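Local coordinates for protein salt-tolerant glutaminase (Micrococcus luteus, PDB 3AGD) that probably catalyses the hydrolysis of L-glutamine to L-glutamate and ammonium, as a salt-tolerant member of the glutaminase family, at residues A56-I62 with A196-K202; L9-V13 with F39-L43. All blocks are in the same frame, centred on the assembly; numbering follows the deposited sequence.

Contact 1 (A56-I62 with A196-K202); sequences ADVEFTI and AVLVTVK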
loop_
_atom_site.group_PDB
_atom_site.type_symbol
_atom_site.label_atom_id
_atom_site.label_comp_id
_atom_site.label_asym_id
_atom_site.label_seq_id
_atom_site.Cartn_x
_atom_site.Cartn_y
_atom_site.Cartn_z
ATOM N N ALA A 56 -8.956 -15.393 -21.878
ATOM C CA ALA A 56 -9.469 -14.585 -20.782
ATOM C C ALA A 56 -10.987 -14.643 -20.638
ATOM O O ALA A 56 -11.547 -14.026 -19.734
ATOM C CB ALA A 56 -9.022 -13.140 -20.962
ATOM N N ASP A 57 -11.652 -15.388 -21.517
ATOM C CA ASP A 57 -13.106 -15.482 -21.466
ATOM C C ASP A 57 -13.609 -16.919 -21.321
ATOM O O ASP A 57 -14.761 -17.221 -21.633
ATOM C CB ASP A 57 -13.709 -14.851 -22.722
ATOM C CG ASP A 57 -15.159 -14.457 -22.535
ATOM O OD1 ASP A 57 -15.826 -14.156 -23.548
ATOM O OD2 ASP A 57 -15.630 -14.438 -21.377
ATOM N N VAL A 58 -12.737 -17.804 -20.854
ATOM C CA VAL A 58 -13.094 -19.202 -20.649
ATOM C C VAL A 58 -13.439 -19.378 -19.175
ATOM O O VAL A 58 -12.632 -19.056 -18.301
ATOM C CB VAL A 58 -11.921 -20.130 -21.006
ATOM C CG1 VAL A 58 -12.275 -21.562 -20.676
ATOM C CG2 VAL A 58 -11.587 -19.996 -22.481
ATOM N N GLU A 59 -14.635 -19.887 -18.901
ATOM C CA GLU A 59 -15.078 -20.075 -17.529
ATOM C C GLU A 59 -14.399 -21.228 -16.811
ATOM O O GLU A 59 -14.046 -22.239 -17.416
ATOM C CB GLU A 59 -16.593 -20.287 -17.478
ATOM C CG GLU A 59 -17.417 -19.110 -17.976
ATOM C CD GLU A 59 -18.889 -19.239 -17.620
ATOM O OE1 GLU A 59 -19.393 -20.384 -17.572
ATOM O OE2 GLU A 59 -19.548 -18.198 -17.399
ATOM N N PHE A 60 -14.223 -21.058 -15.506
ATOM C CA PHE A 60 -13.621 -22.077 -14.658
ATOM C C PHE A 60 -14.139 -21.824 -13.248
ATOM O O PHE A 60 -14.580 -20.717 -12.938
ATOM C CB PHE A 60 -12.088 -21.980 -14.711
ATOM C CG PHE A 60 -11.551 -20.607 -14.404
ATOM C CD1 PHE A 60 -11.435 -20.167 -13.092
ATOM C CD2 PHE A 60 -11.191 -19.740 -15.438
ATOM C CE1 PHE A 60 -10.970 -18.880 -12.806
ATOM C CE2 PHE A 60 -10.727 -18.456 -15.169
ATOM C CZ PHE A 60 -10.614 -18.021 -13.850
ATOM N N THR A 61 -14.105 -22.838 -12.392
ATOM C CA THR A 61 -14.582 -22.651 -11.029
ATOM C C THR A 61 -13.571 -21.809 -10.253
ATOM O O THR A 61 -12.371 -22.092 -10.248
ATOM C CB THR A 61 -14.821 -24.000 -10.336
ATOM O OG1 THR A 61 -13.632 -24.797 -10.400
ATOM C CG2 THR A 61 -15.955 -24.739 -11.034
ATOM N N ILE A 62 -14.081 -20.763 -9.615
ATOM C CA ILE A 62 -13.271 -19.822 -8.861
ATOM C C ILE A 62 -12.559 -20.434 -7.661
ATOM O O ILE A 62 -11.515 -19.937 -7.229
ATOM C CB ILE A 62 -14.150 -18.625 -8.403
ATOM C CG1 ILE A 62 -13.294 -17.546 -7.750
ATOM C CG2 ILE A 62 -15.215 -19.104 -7.436
ATOM C CD1 ILE A 62 -14.080 -16.276 -7.447
ATOM N N ALA A 196 -17.536 -23.683 -6.556
ATOM C CA ALA A 196 -17.921 -24.157 -7.878
ATOM C C ALA A 196 -18.526 -23.054 -8.739
ATOM O O ALA A 196 -19.006 -23.321 -9.846
ATOM C CB ALA A 196 -18.904 -25.323 -7.753
ATOM N N VAL A 197 -18.515 -21.823 -8.234
ATOM C CA VAL A 197 -19.049 -20.701 -8.995
ATOM C C VAL A 197 -18.153 -20.462 -10.211
ATOM O O VAL A 197 -16.933 -20.400 -10.087
ATOM C CB VAL A 197 -19.111 -19.415 -8.144
ATOM C CG1 VAL A 197 -19.494 -18.225 -9.018
ATOM C CG2 VAL A 197 -20.118 -19.587 -7.030
ATOM N N LEU A 198 -18.773 -20.322 -11.378
ATOM C CA LEU A 198 -18.060 -20.108 -12.635
ATOM C C LEU A 198 -17.716 -18.657 -12.958
ATOM O O LEU A 198 -18.577 -17.774 -12.949
ATOM C CB LEU A 198 -18.874 -20.700 -13.792
ATOM C CG LEU A 198 -19.011 -22.227 -13.818
ATOM C CD1 LEU A 198 -20.123 -22.641 -14.785
ATOM C CD2 LEU A 198 -17.668 -22.845 -14.220
ATOM N N VAL A 199 -16.443 -18.421 -13.252
ATOM C CA VAL A 199 -15.967 -17.093 -13.609
ATOM C C VAL A 199 -14.893 -17.224 -14.682
ATOM O O VAL A 199 -14.331 -18.303 -14.881
ATOM C CB VAL A 199 -15.346 -16.348 -12.397
ATOM C CG1 VAL A 199 -16.391 -16.142 -11.313
ATOM C CG2 VAL A 199 -14.148 -17.132 -11.858
ATOM N N THR A 200 -14.625 -16.122 -15.375
ATOM C CA THR A 200 -13.597 -16.086 -16.403
ATOM C C THR A 200 -12.509 -15.163 -15.868
ATOM O O THR A 200 -12.697 -14.494 -14.847
ATOM C CB THR A 200 -14.112 -15.463 -17.710
ATOM O OG1 THR A 200 -14.417 -14.080 -17.482
ATOM C CG2 THR A 200 -15.371 -16.184 -18.197
ATOM N N VAL A 201 -11.377 -15.129 -16.558
ATOM C CA VAL A 201 -10.280 -14.259 -16.168
ATOM C C VAL A 201 -10.794 -12.823 -16.034
ATOM O O VAL A 201 -10.443 -12.107 -15.091
ATOM C CB VAL A 201 -9.179 -14.272 -17.228
ATOM C CG1 VAL A 201 -8.124 -13.258 -16.887
ATOM C CG2 VAL A 201 -8.570 -15.647 -17.324
ATOM N N LYS A 202 -11.623 -12.413 -16.990
ATOM C CA LYS A 202 -12.185 -11.069 -17.002
ATOM C C LYS A 202 -13.047 -10.808 -15.776
ATOM O O LYS A 202 -13.011 -9.718 -15.209
ATOM C CB LYS A 202 -13.017 -10.852 -18.267
ATOM C CG LYS A 202 -12.202 -10.789 -19.553
ATOM C CD LYS A 202 -13.121 -10.575 -20.752
ATOM C CE LYS A 202 -12.345 -10.461 -22.051
ATOM N NZ LYS A 202 -13.247 -10.229 -23.224
#
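Of the 754 Å² buried between 56-62 and 196-202, A56 (80 Å²), V199 (78 Å²) and F60 (77 Å²) bury the most, closely followed by T200 (75 Å²). F60 and V199 form an antiparallel hydrogen-bonded pair with CA atoms 5.6 Å apart. F60 N donates to V199 O at 2.8 Å, and V199 N returns the bond to F60 O at 3.0 Å with a nearly straight angle of 172°. One step on, T61 and L198 make the non-hydrogen-bonded pair, and I62 N to V197 O (2.9 Å) closes the short two-stranded sheet. The F60 and V199 side chains share one face, where F60 CE1 meets V199 CG2 at 3.7 Å; V199 CG2 also lies 3.8 Å from I62 CB. The F60 ring stacks on that of F278, and L204 packs against both F60 and V199, so this face is turned inward. T61 and L198 occupy the opposite face. Beyond the pairing, T200 serves as N-cap of helix 201-212, with its side chain capping a backbone N within the helix. A56 packs its CB on V201 CB (3.9 Å), while its carbonyl O accepts K202 N at 3.2 Å, which ties the loop to the first turn of the helix. C195, which binds L-glutamate in this protein, immediately precedes A196, and I62 leads toward S64, another residue that binds L-glutamate, though none is bound here. The arrangement is a short antiparallel pair beside the glutamate-binding site, where S64 and K67 are probably the SxxK pair, as in the beta-lactamase clan.

Contact 2 (L9-V13 with F39-L43); sequences LASLV and FGIAL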
loop_
_atom_site.group_PDB
_atom_site.type_symbol
_atom_site.label_atom_id
_atom_site.label_comp_id
_atom_site.label_asym_id
_atom_site.label_seq_id
_atom_site.Cartn_x
_atom_site.Cartn_y
_atom_site.Cartn_z
ATOM N N LEU A 9 0.248 -7.946 -22.733
ATOM C CA LEU A 9 -0.338 -9.167 -22.193
ATOM C C LEU A 9 -0.269 -10.299 -23.210
ATOM O O LEU A 9 0.087 -11.428 -22.866
ATOM C CB LEU A 9 -1.792 -8.921 -21.775
ATOM C CG LEU A 9 -1.995 -7.939 -20.610
ATOM C CD1 LEU A 9 -3.476 -7.799 -20.312
ATOM C CD2 LEU A 9 -1.250 -8.430 -19.376
ATOM N N ALA A 10 -0.607 -9.992 -24.460
ATOM C CA ALA A 10 -0.576 -10.985 -25.527
ATOM C C ALA A 10 0.823 -11.577 -25.643
ATOM O O ALA A 10 0.979 -12.784 -25.827
ATOM C CB ALA A 10 -0.996 -10.350 -26.852
ATOM N N SER A 11 1.839 -10.724 -25.531
ATOM C CA SER A 11 3.229 -11.169 -25.611
ATOM C C SER A 11 3.583 -12.007 -24.390
ATOM O O SER A 11 4.275 -13.019 -24.495
ATOM C CB SER A 11 4.176 -9.969 -25.682
ATOM O OG SER A 11 3.871 -9.150 -26.792
ATOM N N LEU A 12 3.110 -11.575 -23.228
ATOM C CA LEU A 12 3.377 -12.297 -21.993
ATOM C C LEU A 12 2.785 -13.699 -22.081
ATOM O O LEU A 12 3.423 -14.677 -21.699
ATOM C CB LEU A 12 2.777 -11.551 -20.803
ATOM C CG LEU A 12 3.193 -12.117 -19.445
ATOM C CD1 LEU A 12 4.712 -12.033 -19.318
ATOM C CD2 LEU A 12 2.515 -11.345 -18.331
ATOM N N VAL A 13 1.560 -13.793 -22.588
ATOM C CA VAL A 13 0.896 -15.082 -22.733
ATOM C C VAL A 13 1.686 -15.973 -23.689
ATOM O O VAL A 13 1.923 -17.147 -23.404
ATOM C CB VAL A 13 -0.538 -14.909 -23.271
ATOM C CG1 VAL A 13 -1.152 -16.268 -23.585
ATOM C CG2 VAL A 13 -1.383 -14.176 -22.242
ATOM N N PHE A 39 -4.560 -20.599 -21.286
ATOM C CA PHE A 39 -3.831 -19.550 -20.582
ATOM C C PHE A 39 -4.403 -18.173 -20.923
ATOM O O PHE A 39 -4.277 -17.699 -22.052
ATOM C CB PHE A 39 -2.350 -19.629 -20.979
ATOM C CG PHE A 39 -1.437 -18.730 -20.182
ATOM C CD1 PHE A 39 -1.853 -18.149 -18.989
ATOM C CD2 PHE A 39 -0.134 -18.495 -20.617
ATOM C CE1 PHE A 39 -0.989 -17.351 -18.243
ATOM C CE2 PHE A 39 0.739 -17.697 -19.875
ATOM C CZ PHE A 39 0.308 -17.124 -18.684
ATOM N N GLY A 40 -5.037 -17.542 -19.942
ATOM C CA GLY A 40 -5.619 -16.232 -20.160
ATOM C C GLY A 40 -5.278 -15.251 -19.057
ATOM O O GLY A 40 -4.954 -15.647 -17.934
ATOM N N ILE A 41 -5.362 -13.964 -19.374
ATOM C CA ILE A 41 -5.049 -12.920 -18.413
ATOM C C ILE A 41 -5.867 -11.664 -18.704
ATOM O O ILE A 41 -6.179 -11.371 -19.857
ATOM C CB ILE A 41 -3.548 -12.575 -18.469
ATOM C CG1 ILE A 41 -3.188 -11.602 -17.348
ATOM C CG2 ILE A 41 -3.211 -11.970 -19.824
ATOM C CD1 ILE A 41 -1.700 -11.503 -17.119
ATOM N N ALA A 42 -6.211 -10.922 -17.657
ATOM C CA ALA A 42 -6.992 -9.704 -17.820
ATOM C C ALA A 42 -6.705 -8.714 -16.704
ATOM O O ALA A 42 -6.495 -9.103 -15.551
ATOM C CB ALA A 42 -8.482 -10.036 -17.842
ATOM N N LEU A 43 -6.694 -7.434 -17.056
ATOM C CA LEU A 43 -6.458 -6.374 -16.091
ATOM C C LEU A 43 -7.634 -5.415 -16.153
ATOM O O LEU A 43 -8.021 -4.982 -17.233
ATOM C CB LEU A 43 -5.175 -5.607 -16.422
ATOM C CG LEU A 43 -3.844 -6.359 -16.511
ATOM C CD1 LEU A 43 -2.726 -5.355 -16.763
ATOM C CD2 LEU A 43 -3.581 -7.130 -15.232
#
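Helix 9-13 packs on the face of strand 40-43 at an axis separation of 9.0 Å, and their N-to-C directions make an angle of 153°, so the two run roughly antiparallel. The register agrees: L9 is nearest I41 (CA-CA 7.1 Å) and V13 nearest F39 (6.9 Å). Alternation along the strand sends the CA-to-CB bonds of F39, I41 and L43 toward the helix, whereas that of A42 points away. On the helical side L9 and V13 are one turn apart, joined by the backbone bond from V13 N to L9 O at 2.8 Å, and they bury 75 and 76 Å² respectively. I41, with 74 Å², meets both: its CD1 lies 3.8 Å from L9 CD2, and its CG2 is 3.7 Å from V13 CG2. L12 CD2 approaches the same I41 CD1 more loosely, at 4.4 Å. At the ends, L9 CD1 reaches L43 CG at 4.1 Å, and V13 meets F39 CD2 through both CG1 (3.8 Å) and its backbone O (3.7 Å). Helix 289-301 packs beside this layer, L298 touching both L9 and L43, while the strand's backbone pairs with strands 50-54 and 273-278. Since the strand's backbone is engaged within its sheet and that of the helix along its own axis, what joins the two segments is mainly side-chain packing: aliphatic groups and one aromatic ring, with 342 Å² buried, hold the N-terminal helix on the sheet by apolar contact.

In the fold
The two contacts lie in series along the chain: contact 2 closes between 9-13 and 39-43 before contact 1 opens at 56-62, to be completed 134 residues later by 196-202. Their centres are 15 Å apart, on the same side of the chain's centre, yet they touch directly, V201 CG1 lying 3.1 Å from A42 N and A56 CB 3.5 Å from I41 O. Strand 40-44 of the five-stranded antiparallel sheet therefore has helix 4-16 on one face and the start of helix 201-212 on the other. Contact 2 seats helix 4-16, beside helix 289-301, on one face of the sheet, whereas contact 1 links the sheet to the region of the glutamate-binding residues.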